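PDB 6DY3: N-acylethanolamine-hydrolyzing acid amidase beta-subunit from Caenorhabditis elegans, which probably hydrolyses bioactive fatty acid amides such as N-palmitoylethanolamine to free fatty acids and ethanolamine, as the beta subunit of a heterodimer made by autocatalytic cleavage. Local coordinates for residues 15-20 and 67-72. Numbering follows the deposited sequence.
Sequences HGRNLD and SLNARY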
loop_
_atom_site.group_PDB
_atom_site.type_symbol
_atom_site.label_atom_id
_atom_site.label_comp_id
_atom_site.label_asym_id
_atom_site.label_seq_id
_atom_site.Cartn_x
_atom_site.Cartn_y
_atom_site.Cartn_z
ATOM N N HIS B 15 -13.582 2.977 0.010
ATOM C CA HIS B 15 -12.294 2.570 -0.542
ATOM C C HIS B 15 -12.026 1.135 -0.110
ATOM O O HIS B 15 -11.829 0.868 1.082
ATOM C CB HIS B 15 -11.180 3.500 -0.066
ATOM C CG HIS B 15 -9.868 3.274 -0.753
ATOM N ND1 HIS B 15 -8.877 4.230 -0.793
ATOM C CD2 HIS B 15 -9.388 2.208 -1.434
ATOM C CE1 HIS B 15 -7.841 3.761 -1.465
ATOM N NE2 HIS B 15 -8.126 2.536 -1.865
ATOM N N GLY B 16 -12.017 0.219 -1.074
ATOM C CA GLY B 16 -11.738 -1.182 -0.819
ATOM C C GLY B 16 -10.392 -1.564 -1.405
ATOM O O GLY B 16 -9.997 -1.064 -2.460
ATOM N N ARG B 17 -9.698 -2.476 -0.731
ATOM C CA ARG B 17 -8.345 -2.819 -1.138
ATOM C C ARG B 17 -8.031 -4.258 -0.759
ATOM O O ARG B 17 -8.146 -4.636 0.408
ATOM C CB ARG B 17 -7.329 -1.869 -0.489
ATOM C CG ARG B 17 -6.010 -1.778 -1.245
ATOM C CD ARG B 17 -4.984 -2.756 -0.725
ATOM N NE ARG B 17 -4.005 -3.082 -1.754
ATOM C CZ ARG B 17 -2.905 -2.387 -2.008
ATOM N NH1 ARG B 17 -2.612 -1.313 -1.299
ATOM N NH2 ARG B 17 -2.093 -2.785 -2.977
ATOM N N ASN B 18 -7.611 -5.041 -1.745
ATOM C CA ASN B 18 -7.045 -6.362 -1.522
ATOM C C ASN B 18 -5.559 -6.306 -1.831
ATOM O O ASN B 18 -5.151 -5.690 -2.817
ATOM C CB ASN B 18 -7.714 -7.414 -2.405
ATOM C CG ASN B 18 -9.022 -7.920 -1.834
ATOM O OD1 ASN B 18 -9.529 -7.392 -0.845
ATOM N ND2 ASN B 18 -9.580 -8.948 -2.461
ATOM N N LEU B 19 -4.752 -6.922 -0.974
ATOM C CA LEU B 19 -3.307 -6.995 -1.172
ATOM C C LEU B 19 -2.941 -8.427 -1.548
ATOM O O LEU B 19 -3.105 -9.346 -0.739
ATOM C CB LEU B 19 -2.559 -6.558 0.081
ATOM C CG LEU B 19 -1.046 -6.499 -0.136
ATOM C CD1 LEU B 19 -0.654 -5.103 -0.586
ATOM C CD2 LEU B 19 -0.290 -6.919 1.115
ATOM N N ASP B 20 -2.455 -8.616 -2.771
ATOM C CA ASP B 20 -1.967 -9.912 -3.226
ATOM C C ASP B 20 -0.443 -9.912 -3.209
ATOM O O ASP B 20 0.198 -9.010 -3.759
ATOM C CB ASP B 20 -2.493 -10.236 -4.626
ATOM C CG ASP B 20 -4.026 -10.310 -4.681
ATOM O OD1 ASP B 20 -4.603 -9.989 -5.741
ATOM O OD2 ASP B 20 -4.657 -10.683 -3.669
ATOM N N SER B 67 -4.266 4.024 -1.417
ATOM C CA SER B 67 -3.652 2.714 -1.589
ATOM C C SER B 67 -2.834 2.713 -2.875
ATOM O O SER B 67 -3.209 3.343 -3.869
ATOM C CB SER B 67 -4.701 1.587 -1.635
ATOM O OG SER B 67 -5.458 1.628 -2.832
ATOM N N LEU B 68 -1.719 1.988 -2.858
ATOM C CA LEU B 68 -0.816 1.930 -4.000
ATOM C C LEU B 68 -0.779 0.516 -4.564
ATOM O O LEU B 68 -0.598 -0.451 -3.819
ATOM C CB LEU B 68 0.596 2.371 -3.612
ATOM C CG LEU B 68 1.593 2.400 -4.768
ATOM C CD1 LEU B 68 2.410 3.679 -4.741
ATOM C CD2 LEU B 68 2.496 1.178 -4.712
ATOM N N ASN B 69 -0.965 0.407 -5.877
ATOM C CA ASN B 69 -0.801 -0.841 -6.605
ATOM C C ASN B 69 0.467 -0.763 -7.444
ATOM O O ASN B 69 0.689 0.221 -8.156
ATOM C CB ASN B 69 -2.002 -1.121 -7.511
ATOM C CG ASN B 69 -3.289 -1.324 -6.739
ATOM O OD1 ASN B 69 -3.351 -1.081 -5.530
ATOM N ND2 ASN B 69 -4.333 -1.769 -7.439
ATOM N N ALA B 70 1.288 -1.800 -7.370
ATOM C CA ALA B 70 2.428 -1.881 -8.261
ATOM C C ALA B 70 1.934 -2.031 -9.690
ATOM O O ALA B 70 0.860 -2.583 -9.945
ATOM C CB ALA B 70 3.327 -3.053 -7.880
ATOM N N ARG B 71 2.718 -1.512 -10.629
ATOM C CA ARG B 71 2.355 -1.516 -12.040
ATOM C C ARG B 71 3.428 -2.285 -12.791
ATOM O O ARG B 71 4.599 -1.888 -12.787
ATOM C CB ARG B 71 2.226 -0.091 -12.577
ATOM C CG ARG B 71 1.506 0.033 -13.893
ATOM C CD ARG B 71 1.377 1.495 -14.265
ATOM N NE ARG B 71 0.680 1.695 -15.528
ATOM C CZ ARG B 71 0.539 2.877 -16.114
ATOM N NH1 ARG B 71 1.054 3.962 -15.547
ATOM N NH2 ARG B 71 -0.113 2.979 -17.263
ATOM N N TYR B 72 3.027 -3.381 -13.427
ATOM C CA TYR B 72 3.941 -4.260 -14.142
ATOM C C TYR B 72 3.607 -4.227 -15.624
ATOM O O TYR B 72 2.506 -4.614 -16.028
ATOM C CB TYR B 72 3.862 -5.695 -13.613
ATOM C CG TYR B 72 4.021 -5.803 -12.118
ATOM C CD1 TYR B 72 5.233 -5.498 -11.509
ATOM C CD2 TYR B 72 2.966 -6.227 -11.313
ATOM C CE1 TYR B 72 5.392 -5.598 -10.139
ATOM C CE2 TYR B 72 3.113 -6.334 -9.941
ATOM C CZ TYR B 72 4.332 -6.017 -9.358
ATOM O OH TYR B 72 4.499 -6.113 -7.993
#
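Arg-17 carries most of the hydrogen bonding between strands 15-20 and 67-70. Its CG stands anti to the backbone N (chi1 -157°) and the chain bends at chi2, bringing the guanidinium up to the carbonyl of Leu-68. Arg-17 NH2 gives the better bond, 2.9 Å to Leu-68 O, reaching it from above the carbonyl plane; Arg-17 NH1 adds a weak one to the same oxygen at 3.3 Å. On the backbone side of the group, Arg-17 NE bonds Asn-18 O at 3.0 Å, with that oxygen almost in the guanidinium plane, so strand 15-20 itself helps fix the group's rotation. A second polar link joins His-15 and Ser-67: NE2 meets OG at 3.0 Å, in the plane of the imidazole, while ND1 is held by Ser-65 and OG also bonds Ser-3. The two strands belong to different beta-sheets, facing each other across the interior at 40°, in keeping with the stacked sheets of the alpha-beta-beta-alpha Ntn-hydrolase fold. Arg-17, inferred to matter for activity, lies beside Cys-1, the probable nucleophile, and its positive charge could favour the thiolate. In van der Waals contact, Ser-67 CB lies 3.6 Å from Arg-17 CG, and Leu-19 CD1 covers one guanidinium face near its rim. Asn-69 OD1 comes over the opposite face, 3.3 Å from Arg-17 NH2 but too poorly angled to bond; Asn-69 OD1 is instead hydrogen-bonded to Ser-3 OG.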